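Local coordinates for protein maleylacetate reductase (Agrobacterium tumefaciens, PDB 3HL0) that reduces maleylacetate to 3-oxoadipate with a nicotinamide cofactor, very probably as a step in the breakdown of gamma-resorcylate, and belongs to the iron-containing alcohol dehydrogenases, at residues E50-A53 with S54-G57; A122-E125 with V126-I129; F294-A297 with A298-A302; D317-A320 with E321-T324; L342-R345 with A346-A350. All coordinates share one frame; numbering follows the deposited sequence.

Contact 1: E50-A53 with S54-G57; sequences EALA and SRLG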
loop_
_atom_site.group_PDB
_atom_site.type_symbol
_atom_site.label_atom_id
_atom_site.label_comp_id
_atom_site.label_asym_id
_atom_site.label_seq_id
_atom_site.Cartn_x
_atom_site.Cartn_y
_atom_site.Cartn_z
ATOM N N GLU A 50 -2.348 -10.968 -16.389
ATOM C CA GLU A 50 -3.192 -11.296 -17.525
ATOM C C GLU A 50 -2.397 -11.371 -18.827
ATOM O O GLU A 50 -2.659 -12.259 -19.646
ATOM C CB GLU A 50 -4.334 -10.282 -17.629
ATOM C CG GLU A 50 -5.351 -10.491 -16.536
ATOM C CD GLU A 50 -6.291 -9.328 -16.346
ATOM O OE1 GLU A 50 -6.178 -8.285 -17.041
ATOM O OE2 GLU A 50 -7.177 -9.470 -15.480
ATOM N N ALA A 51 -1.424 -10.476 -19.004
ATOM C CA ALA A 51 -0.622 -10.500 -20.245
ATOM C C ALA A 51 0.231 -11.781 -20.278
ATOM O O ALA A 51 0.321 -12.458 -21.314
ATOM C CB ALA A 51 0.244 -9.265 -20.374
ATOM N N LEU A 52 0.835 -12.131 -19.139
ATOM C CA LEU A 52 1.599 -13.394 -19.058
ATOM C C LEU A 52 0.723 -14.624 -19.346
ATOM O O LEU A 52 1.091 -15.545 -20.101
ATOM C CB LEU A 52 2.257 -13.535 -17.684
ATOM C CG LEU A 52 2.949 -14.885 -17.445
ATOM C CD1 LEU A 52 4.049 -15.143 -18.475
ATOM C CD2 LEU A 52 3.462 -14.882 -15.994
ATOM N N ALA A 53 -0.430 -14.671 -18.699
ATOM C CA ALA A 53 -1.342 -15.784 -18.937
ATOM C C ALA A 53 -1.698 -15.910 -20.426
ATOM O O ALA A 53 -1.717 -17.003 -21.002
ATOM C CB ALA A 53 -2.597 -15.602 -18.118
ATOM N N SER A 54 -1.952 -14.763 -21.053
ATOM C CA SER A 54 -2.243 -14.742 -22.470
ATOM C C SER A 54 -1.109 -15.359 -23.315
ATOM O O SER A 54 -1.351 -16.189 -24.185
ATOM C CB SER A 54 -2.513 -13.296 -22.882
ATOM O OG SER A 54 -3.055 -13.281 -24.164
ATOM N N ARG A 55 0.128 -14.991 -23.025
ATOM C CA ARG A 55 1.248 -15.501 -23.810
ATOM C C ARG A 55 1.456 -16.998 -23.576
ATOM O O ARG A 55 1.944 -17.693 -24.451
ATOM C CB ARG A 55 2.532 -14.755 -23.475
ATOM C CG ARG A 55 2.525 -13.285 -23.879
ATOM C CD ARG A 55 3.918 -12.706 -23.613
ATOM N NE ARG A 55 4.250 -12.658 -22.190
ATOM C CZ ARG A 55 3.972 -11.625 -21.391
ATOM N NH1 ARG A 55 3.347 -10.557 -21.883
ATOM N NH2 ARG A 55 4.332 -11.659 -20.106
ATOM N N LEU A 56 1.094 -17.483 -22.388
ATOM C CA LEU A 56 1.241 -18.910 -22.066
ATOM C C LEU A 56 0.291 -19.818 -22.848
ATOM O O LEU A 56 0.535 -21.029 -22.989
ATOM C CB LEU A 56 1.108 -19.142 -20.533
ATOM C CG LEU A 56 2.309 -18.724 -19.689
ATOM C CD1 LEU A 56 1.949 -18.840 -18.218
ATOM C CD2 LEU A 56 3.514 -19.616 -20.017
ATOM N N GLY A 57 -0.787 -19.237 -23.383
ATOM C CA GLY A 57 -1.745 -20.014 -24.179
ATOM C C GLY A 57 -2.325 -21.125 -23.332
ATOM O O GLY A 57 -2.829 -20.855 -22.238
HETATM O O HOH W 1 -4.056 -18.407 -21.736
#
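The last two turns of helix 46-56 bring R55 back over A51 and L52, and L56 alongside L52. The guanidinium of R55 lies with one face on the backbone of the preceding turn: L52 CA stands 3.4 Å above that plane and A51 O 3.6 Å above it, both displaced toward its rim. The methyl A51 CB adds a contact with R55 NH1 at 3.7 Å. The bend at chi3 (-66°) turns the end of the arginine back along the helix, and its long chain crosses that of L52 at about a right angle. This helix is the crossover of the beta-alpha-beta unit formed with strands 37-40 and 60-64, and its inner side carries the apolar residues. There L52 CG approaches L56 CD1 at 4.2 Å, while L52 also packs on V39, A53 on V39, A60 and V63, and L56 on helix 25-31. Along the backbone, S54 N, R55 N and L56 N bond to the carbonyls of E50, A51 and L52. At the C-terminal end the pattern changes: the amide bonds to A53 O, from L56 N and G57 N, are weak. G57 leaves the helix with positive phi (60°), and a water is a further donor to A53 O and also donates to G57 O, 2.8 Å from each, joining the last turn to the chain that departs from it.

Contact 2: A122-E125 with V126-I129; sequences AGSE and VTPI. With NAD (nicotinamide-adenine-dinucleotide), chain D.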
loop_
_atom_site.group_PDB
_atom_site.type_symbol
_atom_site.label_atom_id
_atom_site.label_comp_id
_atom_site.label_asym_id
_atom_site.label_seq_id
_atom_site.Cartn_x
_atom_site.Cartn_y
_atom_site.Cartn_z
ATOM N N ALA A 122 12.018 -8.210 -1.781
ATOM C CA ALA A 122 11.672 -8.884 -0.499
ATOM C C ALA A 122 12.411 -10.206 -0.280
ATOM O O ALA A 122 12.739 -10.546 0.865
ATOM C CB ALA A 122 10.121 -9.145 -0.438
ATOM N N GLY A 123 12.618 -10.976 -1.364
ATOM C CA GLY A 123 13.408 -12.209 -1.214
ATOM C C GLY A 123 12.650 -13.455 -0.774
ATOM O O GLY A 123 13.268 -14.504 -0.615
ATOM N N SER A 124 11.326 -13.345 -0.572
ATOM C CA SER A 124 10.495 -14.515 -0.118
ATOM C C SER A 124 10.619 -15.704 -1.055
ATOM O O SER A 124 10.451 -16.875 -0.627
ATOM C CB SER A 124 9.037 -14.083 -0.107
ATOM O OG SER A 124 8.204 -15.099 0.462
ATOM N N GLU A 125 10.874 -15.421 -2.333
ATOM C CA GLU A 125 10.966 -16.464 -3.378
ATOM C C GLU A 125 11.991 -17.584 -3.097
ATOM O O GLU A 125 11.888 -18.682 -3.698
ATOM C CB GLU A 125 11.216 -15.850 -4.742
ATOM C CG GLU A 125 12.554 -15.110 -4.803
ATOM C CD GLU A 125 12.491 -13.623 -4.396
ATOM O OE1 GLU A 125 11.510 -13.156 -3.771
ATOM O OE2 GLU A 125 13.472 -12.917 -4.714
ATOM N N VAL A 126 12.978 -17.301 -2.230
ATOM C CA VAL A 126 13.984 -18.319 -1.873
ATOM C C VAL A 126 14.031 -18.602 -0.375
ATOM O O VAL A 126 15.069 -19.008 0.185
ATOM C CB VAL A 126 15.415 -17.973 -2.400
ATOM C CG1 VAL A 126 15.493 -18.162 -3.943
ATOM C CG2 VAL A 126 15.790 -16.552 -1.979
ATOM N N THR A 127 12.879 -18.450 0.276
ATOM C CA THR A 127 12.791 -18.859 1.669
ATOM C C THR A 127 11.666 -19.869 1.883
ATOM O O THR A 127 10.682 -19.900 1.122
ATOM C CB THR A 127 12.523 -17.677 2.665
ATOM O OG1 THR A 127 11.108 -17.440 2.742
ATOM C CG2 THR A 127 13.289 -16.436 2.306
ATOM N N PRO A 128 11.783 -20.701 2.928
ATOM C CA PRO A 128 10.723 -21.661 3.216
ATOM C C PRO A 128 9.709 -21.102 4.243
ATOM O O PRO A 128 8.970 -21.879 4.859
ATOM C CB PRO A 128 11.494 -22.853 3.795
ATOM C CG PRO A 128 12.579 -22.176 4.604
ATOM C CD PRO A 128 12.993 -20.970 3.733
ATOM N N ILE A 129 9.674 -19.770 4.398
ATOM C CA ILE A 129 8.868 -19.138 5.453
ATOM C C ILE A 129 7.545 -18.612 4.893
ATOM O O ILE A 129 7.523 -18.032 3.796
ATOM C CB ILE A 129 9.668 -17.959 6.060
ATOM C CG1 ILE A 129 11.059 -18.431 6.528
ATOM C CG2 ILE A 129 8.924 -17.327 7.204
ATOM C CD1 ILE A 129 12.067 -17.230 6.720
HETATM P PA NAD D . 4.131 -6.320 -1.644
HETATM O O1A NAD D . 4.273 -7.662 -2.275
HETATM O O2A NAD D . 3.168 -6.174 -0.528
HETATM O O5B NAD D . 3.955 -5.238 -2.801
HETATM C C5B NAD D . 3.518 -3.921 -2.448
HETATM C C4B NAD D . 2.801 -3.339 -3.657
HETATM O O4B NAD D . 3.753 -3.116 -4.696
HETATM C C3B NAD D . 1.720 -4.292 -4.202
HETATM O O3B NAD D . 0.508 -3.592 -4.535
HETATM C C2B NAD D . 2.391 -4.847 -5.437
HETATM O O2B NAD D . 1.476 -5.245 -6.438
HETATM C C1B NAD D . 3.267 -3.677 -5.907
HETATM N N9A NAD D . 4.418 -4.103 -6.739
HETATM C C8A NAD D . 5.348 -5.080 -6.439
HETATM N N7A NAD D . 6.242 -5.158 -7.451
HETATM C C5A NAD D . 5.899 -4.253 -8.420
HETATM C C6A NAD D . 6.462 -3.932 -9.655
HETATM N N6A NAD D . 7.710 -4.302 -10.040
HETATM N N1A NAD D . 5.811 -2.942 -10.393
HETATM C C2A NAD D . 4.691 -2.303 -9.908
HETATM N N3A NAD D . 4.141 -2.608 -8.690
HETATM C C4A NAD D . 4.753 -3.586 -7.958
HETATM O O3 NAD D . 5.543 -5.836 -0.980
HETATM P PN NAD D . 6.837 -6.689 -0.500
HETATM O O1N NAD D . 7.587 -5.753 0.388
HETATM O O2N NAD D . 7.449 -7.206 -1.723
HETATM O O5D NAD D . 6.270 -7.889 0.394
HETATM C C5D NAD D . 5.841 -7.696 1.739
HETATM C C4D NAD D . 5.174 -8.997 2.185
HETATM O O4D NAD D . 6.091 -10.061 1.972
HETATM C C3D NAD D . 4.901 -8.956 3.683
HETATM O O3D NAD D . 3.710 -9.720 3.929
HETATM C C2D NAD D . 6.115 -9.644 4.263
HETATM O O2D NAD D . 5.916 -10.202 5.563
HETATM C C1D NAD D . 6.382 -10.701 3.208
HETATM N N1N NAD D . 7.755 -11.186 3.199
HETATM C C2N NAD D . 7.933 -12.517 3.428
HETATM C C3N NAD D . 9.214 -13.028 3.431
HETATM C C7N NAD D . 9.284 -14.482 3.652
HETATM O O7N NAD D . 10.523 -14.992 3.567
HETATM N N7N NAD D . 8.179 -15.219 3.925
HETATM C C4N NAD D . 10.372 -12.219 3.154
HETATM C C5N NAD D . 10.164 -10.856 2.927
HETATM C C6N NAD D . 8.851 -10.353 2.960
#
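Two successive bonds of 3-10 type, V126 N to G123 O (3.2 Å) and T127 N to S124 O (3.0 Å), curl the backbone into a tight turn, each amide standing above the plane of the carbonyl it meets. G123, with phi at 86°, opens this turn in the loop between strands 113-118 and 129-134, where A122, S124, T127 and I129 line the nicotinamide end of NAD. Next comes an ST turn: T127 OG1 accepts a bond from I129 N at 3.2 Å. The same hydroxyl donates to the carboxamide oxygen NAD O7N at 2.6 Å, so it is gripped from two directions. A chi1 of 86° places OG1 between the backbone N and the carbonyl carbon, leaving CG2 to lean on G123 O. S124 and T127 approach the carboxamide without bonding to each other, S124 OG lying 3.4 Å from NAD C7N. Behind the turn, E125 bends at chi2 and runs back beside G123, its OE2 bonded to Y153, whereas V126 packs against W226 and T230 of helix 215-234. K104 NZ gathers the carbonyls of S124, T127 and I129, and would be expected to hold these parts of the loop together. With O7N held by T127 and the amide nitrogen held by I129, the carboxamide is fixed at both of its polar ends, which should restrict rotation about its link to the ring. The second of these bonds runs from NAD N7N to I129 O at 2.9 Å, with an angle of 148° at the hydrogen.

Contact 3: F294-A297 with A298-A302; sequences FDFA and ARLGA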
loop_
_atom_site.group_PDB
_atom_site.type_symbol
_atom_site.label_atom_id
_atom_site.label_comp_id
_atom_site.label_asym_id
_atom_site.label_seq_id
_atom_site.Cartn_x
_atom_site.Cartn_y
_atom_site.Cartn_z
ATOM N N PHE A 294 22.231 4.364 8.511
ATOM C CA PHE A 294 21.378 5.552 8.596
ATOM C C PHE A 294 21.738 6.589 7.526
ATOM O O PHE A 294 20.858 7.121 6.836
ATOM C CB PHE A 294 21.527 6.147 10.022
ATOM C CG PHE A 294 20.695 7.377 10.268
ATOM C CD1 PHE A 294 19.465 7.259 10.911
ATOM C CD2 PHE A 294 21.169 8.641 9.913
ATOM C CE1 PHE A 294 18.704 8.374 11.198
ATOM C CE2 PHE A 294 20.392 9.782 10.181
ATOM C CZ PHE A 294 19.163 9.625 10.834
ATOM N N ASP A 295 23.039 6.840 7.358
ATOM C CA ASP A 295 23.476 7.797 6.335
ATOM C C ASP A 295 23.128 7.294 4.937
ATOM O O ASP A 295 22.696 8.072 4.072
ATOM C CB ASP A 295 24.983 8.056 6.432
ATOM C CG ASP A 295 25.393 8.742 7.737
ATOM O OD1 ASP A 295 24.520 9.299 8.431
ATOM O OD2 ASP A 295 26.608 8.733 8.054
ATOM N N PHE A 296 23.298 5.974 4.716
ATOM C CA PHE A 296 22.972 5.410 3.407
ATOM C C PHE A 296 21.471 5.532 3.112
ATOM O O PHE A 296 21.075 5.902 2.011
ATOM C CB PHE A 296 23.437 3.937 3.358
ATOM C CG PHE A 296 23.049 3.228 2.099
ATOM C CD1 PHE A 296 23.671 3.514 0.868
ATOM C CD2 PHE A 296 22.025 2.296 2.113
ATOM C CE1 PHE A 296 23.281 2.858 -0.297
ATOM C CE2 PHE A 296 21.629 1.650 0.949
ATOM C CZ PHE A 296 22.246 1.905 -0.256
ATOM N N ALA A 297 20.628 5.237 4.102
ATOM C CA ALA A 297 19.188 5.335 3.940
ATOM C C ALA A 297 18.795 6.775 3.604
ATOM O O ALA A 297 17.878 6.995 2.825
ATOM C CB ALA A 297 18.474 4.865 5.239
ATOM N N ALA A 298 19.518 7.738 4.189
ATOM C CA ALA A 298 19.222 9.140 3.922
ATOM C C ALA A 298 19.574 9.469 2.466
ATOM O O ALA A 298 18.812 10.220 1.849
ATOM C CB ALA A 298 19.978 10.063 4.907
ATOM N N ARG A 299 20.671 8.909 1.930
ATOM C CA ARG A 299 21.007 9.086 0.488
ATOM C C ARG A 299 19.866 8.559 -0.388
ATOM O O ARG A 299 19.688 9.013 -1.518
ATOM C CB ARG A 299 22.334 8.394 0.096
ATOM C CG ARG A 299 23.634 8.954 0.724
ATOM C CD ARG A 299 24.841 8.055 0.326
ATOM N NE ARG A 299 24.930 7.922 -1.141
ATOM C CZ ARG A 299 25.418 6.881 -1.804
ATOM N NH1 ARG A 299 25.863 5.794 -1.166
ATOM N NH2 ARG A 299 25.447 6.925 -3.127
ATOM N N LEU A 300 19.112 7.572 0.085
ATOM C CA LEU A 300 18.049 6.997 -0.738
ATOM C C LEU A 300 16.727 7.725 -0.563
ATOM O O LEU A 300 15.759 7.460 -1.277
ATOM C CB LEU A 300 17.818 5.511 -0.382
ATOM C CG LEU A 300 19.025 4.587 -0.406
ATOM C CD1 LEU A 300 18.514 3.191 -0.098
ATOM C CD2 LEU A 300 19.750 4.632 -1.783
ATOM N N GLY A 301 16.679 8.609 0.435
ATOM C CA GLY A 301 15.432 9.278 0.807
ATOM C C GLY A 301 14.385 8.394 1.481
ATOM O O GLY A 301 13.188 8.659 1.411
ATOM N N ALA A 302 14.829 7.313 2.122
ATOM C CA ALA A 302 13.900 6.423 2.789
ATOM C C ALA A 302 13.387 7.057 4.094
ATOM O O ALA A 302 14.058 7.929 4.690
ATOM C CB ALA A 302 14.626 5.090 3.129
#
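F296 and L300 make the tight side of this helix end: L300 CD1 comes to 3.6 Å from CE2 of the phenyl ring, and L300 CG sits over one ring face, 4.1 Å above the plane and displaced toward the rim. With chi1 at 175°, the ring of F296 swings out beside its own carbonyl carbon, where the leucine one turn later can reach it. F296 meets L171, M174 and P206, and L300 meets M167, L205 and P206, on helices 163-180 and 188-210. The more open side belongs to A298 and R299. There R299 NH1 lies in the plane of the F296 ring, at its edge and 3.8 Å from CD1, while the guanidinium plane is turned 71° from the ring. This is an edge approach, without the stacking of a cation over the pi face. Helix 289-300 ends here in a Schellman motif, with G301 at positive phi: A302 N bonds to A297 O at 3.1 Å and G301 N to A298 O at 3.0 Å. The reversal carries A302 back over the last turn, its methyl 4.4 Å from A297 CB. On the outer side D295 turns to a salt bridge with R351.

Contact 4: D317-A320 with E321-T324; sequences DPMA and ELAT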
loop_
_atom_site.group_PDB
_atom_site.type_symbol
_atom_site.label_atom_id
_atom_site.label_comp_id
_atom_site.label_asym_id
_atom_site.label_seq_id
_atom_site.Cartn_x
_atom_site.Cartn_y
_atom_site.Cartn_z
ATOM N N ASP A 317 6.249 2.014 25.024
ATOM C CA ASP A 317 6.333 1.115 26.204
ATOM C C ASP A 317 5.681 -0.253 25.936
ATOM O O ASP A 317 6.307 -1.278 26.200
ATOM C CB ASP A 317 5.772 1.781 27.494
ATOM C CG ASP A 317 6.683 2.866 28.056
ATOM O OD1 ASP A 317 7.929 2.764 27.982
ATOM O OD2 ASP A 317 6.162 3.859 28.627
ATOM N N PRO A 318 4.454 -0.282 25.352
ATOM C CA PRO A 318 3.834 -1.593 25.078
ATOM C C PRO A 318 4.649 -2.408 24.086
ATOM O O PRO A 318 4.712 -3.635 24.161
ATOM C CB PRO A 318 2.465 -1.236 24.474
ATOM C CG PRO A 318 2.174 0.155 24.986
ATOM C CD PRO A 318 3.485 0.830 25.325
HETATM N N MSE A 319 5.282 -1.711 23.141
HETATM C CA MSE A 319 6.125 -2.413 22.185
HETATM C C MSE A 319 7.393 -2.963 22.827
HETATM O O MSE A 319 7.788 -4.065 22.504
HETATM C CB MSE A 319 6.492 -1.509 20.994
HETATM C CG MSE A 319 5.341 -1.263 20.015
HETATM SE SE MSE A 319 4.333 -2.782 19.411
HETATM C CE MSE A 319 2.886 -2.688 20.738
ATOM N N ALA A 320 7.997 -2.208 23.737
ATOM C CA ALA A 320 9.210 -2.707 24.402
ATOM C C ALA A 320 8.847 -3.961 25.227
ATOM O O ALA A 320 9.631 -4.913 25.296
ATOM C CB ALA A 320 9.807 -1.636 25.285
ATOM N N GLU A 321 7.643 -3.972 25.823
ATOM C CA GLU A 321 7.155 -5.170 26.538
ATOM C C GLU A 321 6.949 -6.376 25.617
ATOM O O GLU A 321 7.436 -7.456 25.919
ATOM C CB GLU A 321 5.893 -4.845 27.345
ATOM C CG GLU A 321 5.287 -6.033 28.145
ATOM C CD GLU A 321 6.244 -6.679 29.162
ATOM O OE1 GLU A 321 7.049 -5.956 29.801
ATOM O OE2 GLU A 321 6.157 -7.927 29.333
ATOM N N LEU A 322 6.258 -6.195 24.493
ATOM C CA LEU A 322 6.017 -7.284 23.559
ATOM C C LEU A 322 7.325 -7.800 22.988
ATOM O O LEU A 322 7.489 -9.001 22.780
ATOM C CB LEU A 322 5.114 -6.824 22.405
ATOM C CG LEU A 322 3.611 -7.003 22.360
ATOM C CD1 LEU A 322 3.179 -6.791 20.917
ATOM C CD2 LEU A 322 3.179 -8.401 22.827
ATOM N N ALA A 323 8.259 -6.889 22.738
ATOM C CA ALA A 323 9.537 -7.269 22.138
ATOM C C ALA A 323 10.396 -8.093 23.074
ATOM O O ALA A 323 11.354 -8.744 22.644
ATOM C CB ALA A 323 10.299 -6.000 21.692
ATOM N N THR A 324 10.068 -8.070 24.370
ATOM C CA THR A 324 10.870 -8.816 25.338
ATOM C C THR A 324 10.131 -9.994 25.939
ATOM O O THR A 324 10.651 -10.687 26.825
ATOM C CB THR A 324 11.490 -7.884 26.421
ATOM O OG1 THR A 324 10.530 -6.917 26.871
ATOM C CG2 THR A 324 12.644 -7.144 25.822
#
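Backbone bonds set the frame in which A320 and T324, M319 and L322 meet. E321 N, L322 N and A323 N reach back to the carbonyls of D317, P318 and M319, the last at 2.9 Å, in regular helical order. A side chain adds a further bond. The hydroxyl T324 OG1 donates to A320 O at 2.7 Å, approaching 18° out of the carbonyl plane with a C=O...O angle of 145°. Its chi1 of 43° tucks OG1 between the backbone N and the carbonyl carbon, pointing it back at the last turn of helix 316-323. T324 N meanwhile bonds to E321 O at 3.1 Å.

Apolar contact is lighter. The selenomethionine M319 bends at chi2 and chi3 and lies beside L322, both pointing the same way, with CE at 4.1 Å from L322 CD1. The pair faces helix 239-251, M319 resting on L247 and L322 on T246 and S250. A323 packs on L243 and I339.

The charged groups look outward from the contact to the following helix, 336-348, where each finds a partner of opposite charge: D317 OD1 pairs with R340 and E321 OE1 with K336. This short helix is thus joined to its successor by those two outside charge pairs and by the packing of M319, A320, A323 and T324. Within the contact itself, the hydroxyl of T324 gives A320 O, a carbonyl of the last turn, a donor, so a side chain ties the residue that follows the helix back to that turn.

Contact 5: L342-R345 with A346-A350; sequences LLQR and AFEGA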
loop_
_atom_site.group_PDB
_atom_site.type_symbol
_atom_site.label_atom_id
_atom_site.label_comp_id
_atom_site.label_asym_id
_atom_site.label_seq_id
_atom_site.Cartn_x
_atom_site.Cartn_y
_atom_site.Cartn_z
ATOM N N LEU A 342 16.227 1.910 22.131
ATOM C CA LEU A 342 16.290 1.674 20.654
ATOM C C LEU A 342 14.992 2.226 20.010
ATOM O O LEU A 342 15.052 2.978 19.008
ATOM C CB LEU A 342 16.418 0.157 20.374
ATOM C CG LEU A 342 16.641 -0.316 18.921
ATOM C CD1 LEU A 342 17.049 -1.789 18.963
ATOM C CD2 LEU A 342 15.368 -0.202 18.101
ATOM N N LEU A 343 13.840 1.851 20.578
ATOM C CA LEU A 343 12.566 2.363 20.066
ATOM C C LEU A 343 12.480 3.884 20.133
ATOM O O LEU A 343 11.915 4.505 19.235
ATOM C CB LEU A 343 11.416 1.646 20.788
ATOM C CG LEU A 343 11.257 0.185 20.430
ATOM C CD1 LEU A 343 10.216 -0.447 21.389
ATOM C CD2 LEU A 343 10.864 -0.026 18.957
ATOM N N GLN A 344 13.026 4.488 21.189
ATOM C CA GLN A 344 12.984 5.930 21.267
ATOM C C GLN A 344 13.796 6.580 20.194
ATOM O O GLN A 344 13.349 7.530 19.590
ATOM C CB GLN A 344 13.464 6.406 22.637
ATOM C CG GLN A 344 13.091 7.842 22.896
ATOM C CD GLN A 344 11.634 8.008 23.186
ATOM O OE1 GLN A 344 11.061 7.198 23.872
ATOM N NE2 GLN A 344 11.022 9.055 22.643
ATOM N N ARG A 345 14.996 6.050 19.946
ATOM C CA ARG A 345 15.808 6.594 18.850
ATOM C C ARG A 345 15.114 6.427 17.480
ATOM O O ARG A 345 15.162 7.363 16.659
ATOM C CB ARG A 345 17.165 5.874 18.793
ATOM C CG ARG A 345 18.082 6.021 20.047
ATOM C CD ARG A 345 18.412 7.467 20.414
ATOM N NE ARG A 345 17.373 8.177 21.179
ATOM C CZ ARG A 345 17.143 7.982 22.481
ATOM N NH1 ARG A 345 16.214 8.732 23.120
ATOM N NH2 ARG A 345 17.860 7.065 23.146
ATOM N N ALA A 346 14.560 5.239 17.240
ATOM C CA ALA A 346 13.832 4.980 15.965
ATOM C C ALA A 346 12.597 5.871 15.879
ATOM O O ALA A 346 12.313 6.393 14.821
ATOM C CB ALA A 346 13.451 3.524 15.849
ATOM N N PHE A 347 11.935 6.127 17.005
ATOM C CA PHE A 347 10.761 7.036 16.993
ATOM C C PHE A 347 11.143 8.462 16.603
ATOM O O PHE A 347 10.422 9.142 15.855
ATOM C CB PHE A 347 10.117 7.013 18.393
ATOM C CG PHE A 347 8.960 7.986 18.551
ATOM C CD1 PHE A 347 7.720 7.692 17.999
ATOM C CD2 PHE A 347 9.145 9.166 19.262
ATOM C CE1 PHE A 347 6.649 8.613 18.146
ATOM C CE2 PHE A 347 8.069 10.074 19.410
ATOM C CZ PHE A 347 6.839 9.780 18.859
ATOM N N GLU A 348 12.282 8.910 17.128
ATOM C CA GLU A 348 12.837 10.242 16.863
ATOM C C GLU A 348 13.417 10.406 15.467
ATOM O O GLU A 348 13.630 11.533 15.005
ATOM C CB GLU A 348 13.987 10.481 17.867
ATOM C CG GLU A 348 13.539 10.784 19.257
ATOM C CD GLU A 348 14.655 10.581 20.299
ATOM O OE1 GLU A 348 15.851 10.352 19.919
ATOM O OE2 GLU A 348 14.311 10.656 21.516
ATOM N N GLY A 349 13.769 9.293 14.828
ATOM C CA GLY A 349 14.583 9.371 13.635
ATOM C C GLY A 349 16.006 9.821 13.928
ATOM O O GLY A 349 16.649 10.450 13.066
ATOM N N ALA A 350 16.523 9.493 15.129
ATOM C CA ALA A 350 17.899 9.870 15.539
ATOM C C ALA A 350 18.941 9.048 14.798
ATOM O O ALA A 350 18.673 7.901 14.457
ATOM C CB ALA A 350 18.072 9.672 17.039
HETATM O O HOH W 2 11.791 11.293 21.834
#
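The guanidinium of R345 has Q344 CB 3.6 Å above one face, near the rim, and the carboxylate of E348 at its edge, in plane. The grip is side-on: NE bonds to E348 OE1 at 2.9 Å and NH1 to OE2 at 3.1 Å, both close to straight. Each oxygen lies almost in the guanidinium plane, but the carboxylate is turned 37° against it, and both oxygens are met out of the carboxylate plane, OE1 from above it and OE2 from its syn side. Bends at chi2 (-57°) and chi3 bring the arginine alongside the extended glutamate three residues on. The A350 methyl also stands at the guanidinium edge, 4.0 Å from R345 CD. This salt bridge spans the last turn of helix 336-348, which closes in a Schellman motif: G349 has positive phi, A350 N bonds to R345 O at 3.0 Å, and G349 N to A346 O. Q344 lies beside F347, its NE2 3.9 Å from ring atom CD2 with amide and ring planes 68° apart. Its OE1 is bonded to R340, and a water links the other end of the amide, NE2, to E348 OE2, giving that oxygen a second donor besides R345 NH1. L342 and A346 are buried against H265 of helix 255-271, while F347 packs on L316 of helix 316-323.

How the contacts relate
Along the chain the contacts follow in order from 1 to 5, and none encloses another. Contact 1 lies on a crossover helix of the parallel six-stranded sheet; contact 2 occupies the loop leaving another strand of that sheet, with centres 25 Å apart. Contacts 3, 4 and 5 sit on helices 289-300, 316-323 and 336-348 of the helical C-terminal part. Contact 5 joins the other two, with F294 CE1 3.3 Å from A350 O and L343 CD1 3.7 Å from A320 N. Contacts 1 and 4, about 47 Å between centres, flank the chain's centre on opposite sides, whereas contact 2, near that centre, holds the nicotinamide between sheet and helices.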